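PDB 5XEG: oxidoreductase, 2OG-Fe oxygenase family protein, putative, expressed from Oryza sativa subsp. japonica, which probably acts as an iron- and 2-oxoglutarate-dependent dioxygenase of the AlkB family, this chain being its oxygenase domain. Local coordinates for residues M13-K18 and D186-G191; G41-G46 and L55-L60; G51-Q56 and S133-L138; L60-D65 and S121-L126; N128-S133 and H199-I204. All coordinates share one frame; numbering follows the deposited sequence.

Contact 1: M13-K18 and D186-G191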
# COMPACT_ATOMS: atom_id res chain seq x y z
N MET A 13 6.97 -3.42 11.99
CA MET A 13 6.21 -3.98 10.86
C MET A 13 5.11 -4.85 11.40
O MET A 13 5.39 -5.86 12.04
CB MET A 13 7.12 -4.76 9.94
CG MET A 13 6.40 -5.25 8.71
SD MET A 13 7.61 -6.02 7.60
CE MET A 13 6.65 -6.12 6.06
N VAL A 14 3.88 -4.35 11.23
CA VAL A 14 2.68 -4.94 11.77
C VAL A 14 1.69 -5.19 10.63
O VAL A 14 1.42 -4.32 9.83
CB VAL A 14 2.00 -4.02 12.79
CG1 VAL A 14 0.65 -4.54 13.23
CG2 VAL A 14 2.94 -3.83 13.99
N LEU A 15 1.14 -6.38 10.63
CA LEU A 15 0.08 -6.76 9.70
C LEU A 15 -1.24 -6.84 10.44
O LEU A 15 -1.40 -7.62 11.40
CB LEU A 15 0.39 -8.12 9.11
CG LEU A 15 -0.65 -8.73 8.19
CD1 LEU A 15 -1.05 -7.84 7.08
CD2 LEU A 15 -0.17 -10.05 7.58
N LEU A 16 -2.19 -6.05 10.00
CA LEU A 16 -3.50 -6.02 10.63
C LEU A 16 -4.46 -6.80 9.73
O LEU A 16 -4.90 -6.34 8.67
CB LEU A 16 -3.98 -4.58 10.81
CG LEU A 16 -3.10 -3.64 11.64
CD1 LEU A 16 -1.99 -2.96 10.80
CD2 LEU A 16 -3.91 -2.56 12.27
N LYS A 17 -4.79 -7.98 10.16
CA LYS A 17 -5.70 -8.86 9.37
C LYS A 17 -7.10 -8.40 9.34
O LYS A 17 -7.73 -8.08 10.38
CB LYS A 17 -5.68 -10.28 9.93
CG LYS A 17 -4.33 -10.99 9.86
CD LYS A 17 -3.73 -11.16 8.50
CE LYS A 17 -4.62 -12.09 7.67
NZ LYS A 17 -4.14 -12.26 6.27
N LYS A 18 -7.65 -8.39 8.14
CA LYS A 18 -9.04 -8.03 7.92
C LYS A 18 -9.42 -6.72 8.65
O LYS A 18 -10.49 -6.61 9.28
CB LYS A 18 -9.93 -9.19 8.40
CG LYS A 18 -9.91 -10.37 7.47
CD LYS A 18 -10.96 -11.40 7.92
CE LYS A 18 -10.50 -12.28 9.08
NZ LYS A 18 -9.52 -13.35 8.70
N ASP A 186 -6.67 -6.61 4.56
CA ASP A 186 -5.47 -6.53 5.38
C ASP A 186 -4.84 -5.15 5.23
O ASP A 186 -4.90 -4.53 4.16
CB ASP A 186 -4.47 -7.59 5.00
CG ASP A 186 -4.85 -9.03 5.37
OD1 ASP A 186 -5.88 -9.26 6.09
OD2 ASP A 186 -4.05 -9.91 4.94
N VAL A 187 -4.36 -4.60 6.34
CA VAL A 187 -3.51 -3.39 6.32
C VAL A 187 -2.18 -3.76 6.85
O VAL A 187 -2.04 -4.44 7.87
CB VAL A 187 -4.13 -2.23 7.13
CG1 VAL A 187 -3.18 -1.02 7.17
CG2 VAL A 187 -5.46 -1.89 6.51
N LEU A 188 -1.15 -3.38 6.11
CA LEU A 188 0.22 -3.69 6.47
C LEU A 188 0.94 -2.35 6.72
O LEU A 188 0.72 -1.38 5.96
CB LEU A 188 0.95 -4.38 5.33
CG LEU A 188 2.45 -4.58 5.58
CD1 LEU A 188 2.70 -5.55 6.71
CD2 LEU A 188 3.22 -5.00 4.35
N ILE A 189 1.72 -2.30 7.79
CA ILE A 189 2.47 -1.06 8.16
C ILE A 189 3.91 -1.39 8.30
O ILE A 189 4.20 -2.31 9.00
CB ILE A 189 1.94 -0.43 9.47
CG1 ILE A 189 0.45 -0.11 9.30
CG2 ILE A 189 2.72 0.90 9.68
CD1 ILE A 189 -0.23 0.56 10.46
N PHE A 190 4.82 -0.62 7.65
CA PHE A 190 6.23 -0.72 7.91
C PHE A 190 6.79 0.67 8.15
O PHE A 190 6.70 1.57 7.30
CB PHE A 190 7.02 -1.53 6.86
CG PHE A 190 6.77 -1.19 5.42
CD1 PHE A 190 5.71 -1.76 4.71
CD2 PHE A 190 7.70 -0.47 4.67
CE1 PHE A 190 5.50 -1.54 3.37
CE2 PHE A 190 7.53 -0.30 3.26
CZ PHE A 190 6.40 -0.80 2.65
N GLY A 191 7.34 0.81 9.34
CA GLY A 191 7.98 2.07 9.75
C GLY A 191 9.11 1.76 10.71
O GLY A 191 9.53 0.60 10.93
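K17 and D186 meet where two antiparallel strands of the large sheet of the AlkB-type double-stranded beta-helix run out; the axes of strands 13-16 and 187-190 lie 4.7 Å apart at 173°. Followed from its root, the K17 chain leaves CB 4.0 Å from D186 OD1, folds back through two bent torsions, carries CD and CE alongside the carboxylate, and delivers NZ to D186 OD2 at 2.7 Å, on the syn side. The other carboxylate oxygen, D186 OD1, takes the backbone N-H of K18 from its anti side, with N to OD1 2.8 Å and 170° at the hydrogen, so both oxygens are used and the carboxylate is fixed in rotation. E183 adds a second acid to K17 NZ and also gives its backbone N to D186 OD2. An alanine at D186 would take away the carboxylate and would probably cost K17 NZ one of its two acidic partners and leave the backbone N-H groups of K18 and E183 without this acceptor. Beyond this end the strands pair by backbone bonds, V14 with I189 and L16 with V187. L16 and I189 share one face with V14 and V187, turned to helix 87-107; M13, L15, L188 and F190 lie on the other, where F190 packs against the metal ligand H199. The M13 chain, extended past CG, brings its terminal CE to 4.0 Å from L188 CD2.

Contact 2: G41-G46 and L55-L60; sequences GFYTPG and LQMMCL
Y43 and M57 form a single antiparallel bridge, a hydrogen-bonded pair in which Y43 N reaches M57 O at 3.0 Å and M57 N reaches Y43 O at 2.9 Å, while the end-to-end directions of the two pieces differ by 133°. The side chains on this bridge lie alongside each other: M57 CG sits over one face of the Y43 ring, offset toward its rim, and M57 SD stands 5.1 Å from the ring centroid in an oblique Met-aromatic contact. The same sulfur meets P45 CB at 3.8 Å. One residue along, the F42 ring takes M58 CG over the centre of one face. CG of M58 lies 3.9 Å from the F42 ring centroid and 11° off its normal, a CH-pi contact, with SD following over the same ring in a second Met-aromatic contact. The loop 41-46 thus edges the outer strand 55-59 of the large sheet, beside R48 of the 2-oxoglutarate site, which touches M57 and L55.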
# COMPACT_ATOMS: atom_id res chain seq x y z
N GLY A 41 -6.32 9.62 -13.78
CA GLY A 41 -6.69 8.24 -13.53
C GLY A 41 -5.56 7.23 -13.81
O GLY A 41 -4.35 7.65 -13.97
N PHE A 42 -5.94 5.97 -13.85
CA PHE A 42 -4.91 4.87 -14.00
C PHE A 42 -4.16 4.94 -15.31
O PHE A 42 -4.72 5.33 -16.39
CB PHE A 42 -5.55 3.52 -13.94
CG PHE A 42 -5.94 3.10 -12.57
CD1 PHE A 42 -5.01 2.63 -11.68
CD2 PHE A 42 -7.25 3.19 -12.14
CE1 PHE A 42 -5.36 2.23 -10.38
CE2 PHE A 42 -7.58 2.85 -10.85
CZ PHE A 42 -6.64 2.33 -9.96
N TYR A 43 -2.87 4.64 -15.24
CA TYR A 43 -2.07 4.50 -16.41
C TYR A 43 -1.01 3.40 -16.16
O TYR A 43 -0.76 3.00 -15.04
CB TYR A 43 -1.34 5.77 -16.77
CG TYR A 43 -0.29 6.24 -15.83
CD1 TYR A 43 -0.61 6.90 -14.66
CD2 TYR A 43 1.10 6.00 -16.12
CE1 TYR A 43 0.33 7.36 -13.77
CE2 TYR A 43 2.08 6.49 -15.27
CZ TYR A 43 1.70 7.15 -14.10
OH TYR A 43 2.59 7.67 -13.18
N THR A 44 -0.46 2.93 -17.25
CA THR A 44 0.58 1.89 -17.21
C THR A 44 1.90 2.60 -17.12
O THR A 44 2.29 3.28 -18.06
CB THR A 44 0.49 0.98 -18.42
OG1 THR A 44 -0.81 0.40 -18.51
CG2 THR A 44 1.52 -0.11 -18.35
N PRO A 45 2.64 2.44 -15.97
CA PRO A 45 3.92 3.15 -15.81
C PRO A 45 4.95 2.59 -16.75
O PRO A 45 5.01 1.33 -16.93
CB PRO A 45 4.26 2.90 -14.37
CG PRO A 45 3.64 1.60 -14.03
CD PRO A 45 2.35 1.60 -14.81
N GLY A 46 5.80 3.45 -17.34
CA GLY A 46 6.81 2.87 -18.19
C GLY A 46 7.94 2.18 -17.37
O GLY A 46 8.61 1.30 -17.88
N LEU A 55 0.47 -4.19 -14.28
CA LEU A 55 0.28 -3.19 -13.25
C LEU A 55 -0.09 -1.86 -13.88
O LEU A 55 0.60 -1.36 -14.77
CB LEU A 55 1.62 -2.99 -12.48
CG LEU A 55 1.64 -1.90 -11.39
CD1 LEU A 55 0.64 -2.23 -10.31
CD2 LEU A 55 3.02 -1.89 -10.75
N GLN A 56 -1.14 -1.25 -13.36
CA GLN A 56 -1.43 0.15 -13.59
C GLN A 56 -1.48 0.92 -12.26
O GLN A 56 -1.68 0.33 -11.19
CB GLN A 56 -2.83 0.22 -14.24
CG GLN A 56 -2.97 -0.55 -15.59
CD GLN A 56 -4.47 -0.60 -15.97
OE1 GLN A 56 -4.99 0.41 -16.33
NE2 GLN A 56 -5.15 -1.76 -15.82
N MET A 57 -1.30 2.23 -12.32
CA MET A 57 -1.20 3.02 -11.11
C MET A 57 -1.85 4.37 -11.28
O MET A 57 -1.99 4.86 -12.40
CB MET A 57 0.25 3.19 -10.64
CG MET A 57 1.14 3.88 -11.67
SD MET A 57 2.86 4.10 -11.08
CE MET A 57 2.64 5.51 -10.03
N MET A 58 -2.15 4.98 -10.16
CA MET A 58 -2.47 6.40 -10.12
C MET A 58 -2.24 6.89 -8.75
O MET A 58 -2.29 6.09 -7.78
CB MET A 58 -3.94 6.67 -10.53
CG MET A 58 -5.02 6.09 -9.68
SD MET A 58 -6.72 6.92 -9.82
CE MET A 58 -6.28 8.41 -9.01
N CYS A 59 -1.94 8.18 -8.64
CA CYS A 59 -1.67 8.78 -7.36
C CYS A 59 -2.84 9.61 -6.89
O CYS A 59 -3.56 10.20 -7.72
CB CYS A 59 -0.42 9.62 -7.42
SG CYS A 59 1.09 8.59 -7.68
N LEU A 60 -3.00 9.66 -5.57
CA LEU A 60 -3.88 10.69 -4.92
C LEU A 60 -3.02 11.57 -4.02
O LEU A 60 -2.08 11.09 -3.45
CB LEU A 60 -4.97 10.04 -4.07
CG LEU A 60 -5.65 8.84 -4.69
CD1 LEU A 60 -6.55 8.15 -3.65
CD2 LEU A 60 -6.48 9.31 -5.87

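Contact 3: G51-Q56 and S133-L138. With AKG (2-oxoglutaric acid), chain B.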
# COMPACT_ATOMS: atom_id res chain seq x y z
N GLY A 51 10.99 -3.59 -11.50
CA GLY A 51 10.20 -4.16 -12.58
C GLY A 51 8.79 -4.46 -12.15
O GLY A 51 8.45 -4.40 -10.98
N LYS A 52 7.98 -4.78 -13.16
CA LYS A 52 6.55 -4.97 -12.94
C LYS A 52 5.93 -5.70 -14.11
O LYS A 52 6.49 -5.71 -15.22
CB LYS A 52 5.87 -3.61 -12.74
CG LYS A 52 5.72 -2.71 -13.98
CD LYS A 52 6.99 -2.43 -14.80
CE LYS A 52 6.92 -1.29 -15.83
NZ LYS A 52 8.12 -1.33 -16.68
N LEU A 53 4.76 -6.28 -13.88
CA LEU A 53 3.97 -6.95 -14.89
C LEU A 53 2.50 -6.68 -14.56
O LEU A 53 2.12 -6.81 -13.42
CB LEU A 53 4.12 -8.48 -14.82
CG LEU A 53 5.38 -9.20 -15.31
CD1 LEU A 53 5.27 -10.70 -14.93
CD2 LEU A 53 5.64 -9.07 -16.83
N SER A 54 1.70 -6.32 -15.58
CA SER A 54 0.25 -6.25 -15.42
C SER A 54 -0.16 -5.36 -14.29
O SER A 54 -1.06 -5.70 -13.54
CB SER A 54 -0.33 -7.62 -15.25
OG SER A 54 -0.02 -8.39 -16.44
N LEU A 55 0.47 -4.19 -14.28
CA LEU A 55 0.28 -3.19 -13.25
C LEU A 55 -0.09 -1.86 -13.88
O LEU A 55 0.60 -1.36 -14.77
CB LEU A 55 1.62 -2.99 -12.48
CG LEU A 55 1.64 -1.90 -11.39
CD1 LEU A 55 0.64 -2.23 -10.31
CD2 LEU A 55 3.02 -1.89 -10.75
N GLN A 56 -1.14 -1.25 -13.36
CA GLN A 56 -1.43 0.15 -13.59
C GLN A 56 -1.48 0.92 -12.26
O GLN A 56 -1.68 0.33 -11.19
CB GLN A 56 -2.83 0.22 -14.24
CG GLN A 56 -2.97 -0.55 -15.59
CD GLN A 56 -4.47 -0.60 -15.97
OE1 GLN A 56 -4.99 0.41 -16.33
NE2 GLN A 56 -5.15 -1.76 -15.82
N SER A 133 -2.09 -11.73 -13.55
CA SER A 133 -0.65 -12.00 -13.85
C SER A 133 0.26 -10.94 -13.26
O SER A 133 1.40 -10.87 -13.61
CB SER A 133 -0.39 -12.06 -15.36
OG SER A 133 -0.86 -10.92 -16.07
N GLY A 134 -0.28 -10.10 -12.39
CA GLY A 134 0.52 -9.03 -11.81
C GLY A 134 1.67 -9.39 -10.92
O GLY A 134 1.64 -10.42 -10.21
N LYS A 135 2.71 -8.55 -10.94
CA LYS A 135 3.87 -8.66 -10.03
C LYS A 135 4.55 -7.29 -9.95
O LYS A 135 4.39 -6.47 -10.83
CB LYS A 135 4.97 -9.57 -10.53
CG LYS A 135 4.56 -10.90 -11.01
CD LYS A 135 5.74 -11.80 -11.26
CE LYS A 135 5.23 -13.13 -11.76
NZ LYS A 135 6.26 -14.13 -11.39
N LEU A 136 5.31 -7.11 -8.89
CA LEU A 136 6.10 -5.87 -8.63
C LEU A 136 7.38 -6.33 -7.95
O LEU A 136 7.29 -6.97 -6.89
CB LEU A 136 5.35 -4.89 -7.75
CG LEU A 136 6.06 -3.56 -7.47
CD1 LEU A 136 6.46 -2.80 -8.71
CD2 LEU A 136 5.26 -2.70 -6.50
N GLY A 137 8.52 -6.02 -8.56
CA GLY A 137 9.78 -6.57 -8.06
C GLY A 137 10.24 -5.88 -6.80
O GLY A 137 9.70 -4.86 -6.36
N LEU A 138 11.23 -6.50 -6.14
CA LEU A 138 11.72 -5.95 -4.87
C LEU A 138 12.29 -4.56 -5.02
O LEU A 138 13.06 -4.28 -5.92
CB LEU A 138 12.87 -6.86 -4.34
CG LEU A 138 12.38 -8.22 -3.86
CD1 LEU A 138 13.60 -9.06 -3.40
CD2 LEU A 138 11.39 -8.11 -2.73
C1 AKG B . 4.57 0.16 -4.11
O1 AKG B . 5.46 0.95 -3.74
O2 AKG B . 3.84 0.40 -5.10
C2 AKG B . 4.35 -1.08 -3.37
O5 AKG B . 5.29 -1.62 -2.81
C3 AKG B . 2.97 -1.68 -3.28
C4 AKG B . 3.08 -3.16 -2.96
C5 AKG B . 1.70 -3.77 -2.95
O3 AKG B . 1.29 -4.29 -1.88
O4 AKG B . 1.02 -3.74 -4.00
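L136 overlaps L55 through a single pair of methyls, CD1 of L136 lying 4.1 Å from L55 CD2, the two side chains crossing at a slant. The branches of L136 divide the work: CD1 also comes within 3.4 Å of G51 O, whereas CD2 faces the cosubstrate, 3.6 Å from C2 of 2-oxoglutarate. With CG opposite the backbone N (chi1 -178°), the fork of L136 has one methyl toward L55 and the other toward 2-oxoglutarate. A glycine in its place would probably open a gap beside the C2 end of 2-oxoglutarate and leave the L55 methyl without its apolar neighbour. The backbones pair as a short antiparallel ladder that joins the run-in to strand 55-59, in the large sheet, to strand 134-139, at the edge of the small one, and so bridges the two sheets of the double-stranded beta-helix. Its bonds are not uniform: G137 N reaches G51 O at 2.9 Å from 40° above the carbonyl plane, although its N-H points nearly straight at the oxygen (175°). L53 N to K135 O and K135 N to L53 O are both 3.1 Å. On the outward face L53 CD1 lies alongside the extended K135 chain, 3.9 Å from K135 CD. At the far end, where the chain turns at both 54 and 133, the hydroxyls of S54 and S133 are hydrogen-bonded, OG to OG, at 2.7 Å.

Contact 4: L60-D65 and S121-L126; sequences LGKNWD and SPDICL
I124, which touches W64, belongs to a classic beta bulge: D123 and I124 both face R229 of the neighbouring strand 223-229, at the start of strand 124-131 in the large sheet of the double-stranded beta-helix. The first torsion of I124 (chi1 172°) turns CG1 away from its own N, and the tip of that branch, CD1, lands 3.5 Å from W64 CB. The indole reaches on past it toward the next residue but one: L126 CD1 meets CZ3 and CE3 of the six-membered ring of W64, 3.6 Å from CZ3, obliquely, so W64 meets I124 through CB and L126 through its ring. Its NE1 is engaged by D143, and R48 of the 2-oxoglutarate site touches the W64 side chain. L60 and C125, in contrast, stand side by side on one face of the sheet, their CB atoms 4.1 Å apart, above a pair of backbone bonds that includes L60 N to C125 O at 2.8 Å. K62 and D123 run abreast in one direction, but their charges do not meet: K62 NZ is 5.4 Å from D123 OD2, and the aliphatic CD of K62 is what approaches the carboxylate. At G61, whose phi is positive, any CB would run into D123 O. Beyond it K62 N bonds to D123 O at 2.9 Å, with 170° at the hydrogen.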
# COMPACT_ATOMS: atom_id res chain seq x y z
N LEU A 60 -3.00 9.66 -5.57
CA LEU A 60 -3.88 10.69 -4.92
C LEU A 60 -3.02 11.57 -4.02
O LEU A 60 -2.08 11.09 -3.45
CB LEU A 60 -4.97 10.04 -4.07
CG LEU A 60 -5.65 8.84 -4.69
CD1 LEU A 60 -6.55 8.15 -3.65
CD2 LEU A 60 -6.48 9.31 -5.87
N GLY A 61 -3.36 12.87 -3.92
CA GLY A 61 -2.57 13.83 -3.16
C GLY A 61 -1.44 14.33 -4.03
O GLY A 61 -1.70 14.84 -5.13
N LYS A 62 -0.21 14.10 -3.62
CA LYS A 62 0.93 14.35 -4.46
C LYS A 62 1.09 13.30 -5.54
O LYS A 62 0.68 12.17 -5.40
CB LYS A 62 2.20 14.45 -3.65
CG LYS A 62 2.17 15.65 -2.74
CD LYS A 62 3.16 15.46 -1.62
CE LYS A 62 4.56 15.13 -2.11
NZ LYS A 62 5.03 16.10 -3.14
N ASN A 63 1.68 13.70 -6.65
CA ASN A 63 1.98 12.76 -7.66
C ASN A 63 3.36 12.23 -7.44
O ASN A 63 4.29 13.03 -7.17
CB ASN A 63 1.97 13.39 -9.04
CG ASN A 63 2.06 12.33 -10.11
OD1 ASN A 63 1.23 11.45 -10.19
ND2 ASN A 63 3.10 12.39 -10.92
N TRP A 64 3.54 10.95 -7.75
CA TRP A 64 4.84 10.28 -7.68
C TRP A 64 5.24 9.86 -9.11
O TRP A 64 4.67 8.92 -9.67
CB TRP A 64 4.78 9.06 -6.77
CG TRP A 64 6.04 8.24 -6.77
CD1 TRP A 64 7.28 8.65 -6.38
CD2 TRP A 64 6.17 6.88 -7.18
NE1 TRP A 64 8.18 7.63 -6.52
CE2 TRP A 64 7.53 6.53 -7.02
CE3 TRP A 64 5.29 5.92 -7.68
CZ2 TRP A 64 8.01 5.26 -7.33
CZ3 TRP A 64 5.77 4.66 -7.99
CH2 TRP A 64 7.12 4.34 -7.81
N ASP A 65 6.21 10.56 -9.70
CA ASP A 65 6.67 10.32 -11.05
C ASP A 65 8.09 9.60 -11.05
O ASP A 65 8.82 9.70 -10.09
CB ASP A 65 6.91 11.67 -11.76
CG ASP A 65 7.33 11.52 -13.23
OD1 ASP A 65 6.58 11.00 -14.11
OD2 ASP A 65 8.42 12.02 -13.52
N SER A 121 0.71 11.60 8.59
CA SER A 121 -0.28 12.44 7.89
C SER A 121 0.00 12.30 6.40
O SER A 121 0.68 13.12 5.82
CB SER A 121 -0.17 13.87 8.41
OG SER A 121 -0.56 13.84 9.79
N PRO A 122 -0.51 11.21 5.76
CA PRO A 122 -0.08 10.96 4.41
C PRO A 122 -0.50 12.03 3.45
O PRO A 122 -1.68 12.51 3.49
CB PRO A 122 -0.73 9.62 4.07
CG PRO A 122 -1.93 9.53 4.96
CD PRO A 122 -1.57 10.29 6.20
N ASP A 123 0.44 12.40 2.58
CA ASP A 123 0.14 13.34 1.50
C ASP A 123 0.30 12.68 0.18
O ASP A 123 0.10 13.35 -0.86
CB ASP A 123 0.97 14.64 1.58
CG ASP A 123 2.44 14.40 1.71
OD1 ASP A 123 2.93 13.27 1.63
OD2 ASP A 123 3.16 15.38 1.83
N ILE A 124 0.59 11.36 0.18
CA ILE A 124 0.41 10.62 -1.08
C ILE A 124 -0.20 9.28 -0.83
O ILE A 124 0.12 8.65 0.18
CB ILE A 124 1.71 10.42 -1.88
CG1 ILE A 124 1.43 9.45 -3.08
CG2 ILE A 124 2.79 9.87 -1.00
CD1 ILE A 124 2.42 9.38 -4.22
N CYS A 125 -1.04 8.87 -1.77
CA CYS A 125 -1.53 7.55 -1.85
C CYS A 125 -1.26 7.00 -3.25
O CYS A 125 -1.80 7.51 -4.26
CB CYS A 125 -2.96 7.54 -1.56
SG CYS A 125 -3.76 5.91 -1.68
N LEU A 126 -0.40 6.00 -3.33
CA LEU A 126 -0.21 5.36 -4.59
C LEU A 126 -1.25 4.22 -4.65
O LEU A 126 -1.30 3.34 -3.74
CB LEU A 126 1.18 4.80 -4.65
CG LEU A 126 1.84 4.43 -5.94
CD1 LEU A 126 3.20 3.81 -5.60
CD2 LEU A 126 1.01 3.55 -6.85

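Contact 5: N128-S133 and H199-I204. With MN (manganese (II) ion), chain C; AKG (2-oxoglutaric acid), chain B.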
# COMPACT_ATOMS: atom_id res chain seq x y z
N ASN A 128 -2.24 1.12 -6.85
CA ASN A 128 -1.74 0.12 -7.75
C ASN A 128 -2.86 -0.86 -8.06
O ASN A 128 -3.48 -1.43 -7.13
CB ASN A 128 -0.60 -0.67 -7.06
CG ASN A 128 0.64 0.13 -6.83
OD1 ASN A 128 1.25 0.62 -7.79
ND2 ASN A 128 1.04 0.26 -5.58
N PHE A 129 -3.09 -1.15 -9.33
CA PHE A 129 -4.02 -2.19 -9.70
C PHE A 129 -3.27 -3.27 -10.47
O PHE A 129 -2.66 -3.01 -11.49
CB PHE A 129 -5.18 -1.74 -10.50
CG PHE A 129 -6.13 -2.91 -10.80
CD1 PHE A 129 -6.82 -3.45 -9.77
CD2 PHE A 129 -6.16 -3.52 -12.03
CE1 PHE A 129 -7.61 -4.54 -9.94
CE2 PHE A 129 -6.99 -4.62 -12.22
CZ PHE A 129 -7.67 -5.12 -11.17
N TYR A 130 -3.34 -4.51 -9.96
CA TYR A 130 -2.73 -5.65 -10.61
C TYR A 130 -3.80 -6.56 -11.19
O TYR A 130 -4.75 -6.87 -10.47
CB TYR A 130 -2.01 -6.49 -9.55
CG TYR A 130 -0.93 -5.83 -8.76
CD1 TYR A 130 -1.25 -5.00 -7.67
CD2 TYR A 130 0.42 -6.07 -9.04
CE1 TYR A 130 -0.29 -4.38 -6.90
CE2 TYR A 130 1.40 -5.41 -8.28
CZ TYR A 130 1.02 -4.64 -7.18
OH TYR A 130 2.05 -4.06 -6.48
N THR A 131 -3.72 -6.93 -12.47
CA THR A 131 -4.55 -8.03 -12.97
C THR A 131 -4.01 -9.36 -12.48
O THR A 131 -3.08 -9.41 -11.67
CB THR A 131 -4.76 -7.97 -14.48
OG1 THR A 131 -3.49 -8.04 -15.12
CG2 THR A 131 -5.43 -6.71 -14.83
N SER A 132 -4.59 -10.49 -12.93
CA SER A 132 -4.18 -11.78 -12.29
C SER A 132 -2.70 -12.16 -12.46
O SER A 132 -2.16 -12.88 -11.61
CB SER A 132 -5.04 -12.90 -12.89
OG SER A 132 -6.42 -12.61 -12.71
N SER A 133 -2.09 -11.73 -13.55
CA SER A 133 -0.65 -12.00 -13.85
C SER A 133 0.26 -10.94 -13.26
O SER A 133 1.40 -10.87 -13.61
CB SER A 133 -0.39 -12.06 -15.36
OG SER A 133 -0.86 -10.92 -16.07
N HIS A 199 10.86 -4.83 -0.71
CA HIS A 199 9.57 -5.46 -0.69
C HIS A 199 8.99 -5.47 -2.09
O HIS A 199 9.45 -4.76 -3.00
CB HIS A 199 8.58 -4.80 0.29
CG HIS A 199 8.34 -3.37 -0.02
ND1 HIS A 199 9.26 -2.38 0.31
CD2 HIS A 199 7.36 -2.76 -0.72
CE1 HIS A 199 8.84 -1.23 -0.16
NE2 HIS A 199 7.66 -1.42 -0.73
N GLY A 200 8.04 -6.37 -2.28
CA GLY A 200 7.41 -6.44 -3.59
C GLY A 200 6.31 -7.51 -3.61
O GLY A 200 6.01 -8.09 -2.59
N VAL A 201 5.72 -7.72 -4.79
CA VAL A 201 4.58 -8.63 -4.94
C VAL A 201 5.03 -9.71 -5.97
O VAL A 201 5.29 -9.38 -7.12
CB VAL A 201 3.31 -7.87 -5.41
CG1 VAL A 201 2.21 -8.88 -5.71
CG2 VAL A 201 2.84 -6.92 -4.34
N SER A 202 5.15 -10.96 -5.51
CA SER A 202 5.65 -12.01 -6.37
C SER A 202 4.58 -12.68 -7.17
O SER A 202 4.88 -13.31 -8.20
CB SER A 202 6.41 -13.06 -5.54
OG SER A 202 5.61 -13.49 -4.48
N ARG A 203 3.34 -12.57 -6.71
CA ARG A 203 2.22 -13.31 -7.35
C ARG A 203 0.92 -12.75 -6.81
O ARG A 203 0.81 -12.33 -5.63
CB ARG A 203 2.29 -14.79 -6.95
CG ARG A 203 1.26 -15.66 -7.69
CD ARG A 203 1.22 -17.03 -7.06
NE ARG A 203 0.32 -17.99 -7.73
CZ ARG A 203 0.66 -18.59 -8.85
NH1 ARG A 203 1.83 -18.28 -9.45
NH2 ARG A 203 -0.15 -19.52 -9.37
N ILE A 204 -0.09 -12.74 -7.66
CA ILE A 204 -1.45 -12.52 -7.28
C ILE A 204 -2.14 -13.89 -7.28
O ILE A 204 -2.01 -14.60 -8.28
CB ILE A 204 -2.19 -11.55 -8.22
CG1 ILE A 204 -1.50 -10.22 -8.37
CG2 ILE A 204 -3.64 -11.39 -7.75
CD1 ILE A 204 -1.35 -9.49 -7.07
MN MN C . 6.85 -0.03 -2.26
C1 AKG B . 4.57 0.16 -4.11
O1 AKG B . 5.46 0.95 -3.74
O2 AKG B . 3.84 0.40 -5.10
C2 AKG B . 4.35 -1.08 -3.37
O5 AKG B . 5.29 -1.62 -2.81
C3 AKG B . 2.97 -1.68 -3.28
C4 AKG B . 3.08 -3.16 -2.96
C5 AKG B . 1.70 -3.77 -2.95
O3 AKG B . 1.29 -4.29 -1.88
O4 AKG B . 1.02 -3.74 -4.00
O HOH W 1 0.44 -12.83 -10.58
O HOH W 2 5.28 0.56 -0.83
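Y130 meets V201 and I204 by apolar contact: V201 CG2 approaches the hydroxyl end, 3.7 Å from Y130 OH and oblique to the ring, while I204 crosses at about a right angle and sets CG1 3.9 Å from Y130 CB. Water makes the polar link between the backbones, donating to S132 O and accepting from I204 N. Hydrogen bonds then hold 2-oxoglutarate. Y130 OH donates a hydrogen bond to O4 of 2-oxoglutarate at 2.7 Å, the oxygen lying near the ring plane, and N128 ND2 reaches O2 of the same ligand at 2.8 Å; R48 and R223 add further bonds. Metal bonds complete the set: manganese takes H199 NE2 at 2.2 Å, O1 and O5 of the cosubstrate as a chelate and a water, with H139 and D141 filling the remaining sites of the facial triad. Strand 128-131 belongs to the large sheet and strand 199-204 to the small one; their axes pass 8.6 Å apart at 52°, with strand 223-229 beside the first and strands 134-139 and 164-169 flanking the second.

In the fold
Contacts 1 and 5 are buried, whereas contacts 2, 3 and 4 are partly buried. Contacts 2 and 3 both use strand 55-59 and share L55 and Q56; contacts 4 and 5 both use strand 124-131, its neighbour in the large sheet. Contact 1 lies toward the other end of the strand order, across the chain's centre from contact 2 and about 23 Å from it between centres, but reaches contact 5 through strand 187-190. Chemistry follows place: contact 1 is regular strand pairing ending in a salt bridge, contact 2 rests on methionine-aromatic packing, contact 4 on a bulge and an indole. Contacts 3 and 5 join the two sheets; contacts 3, 4 and 5 all touch 2-oxoglutarate, and contact 5 also supplies a metal ligand.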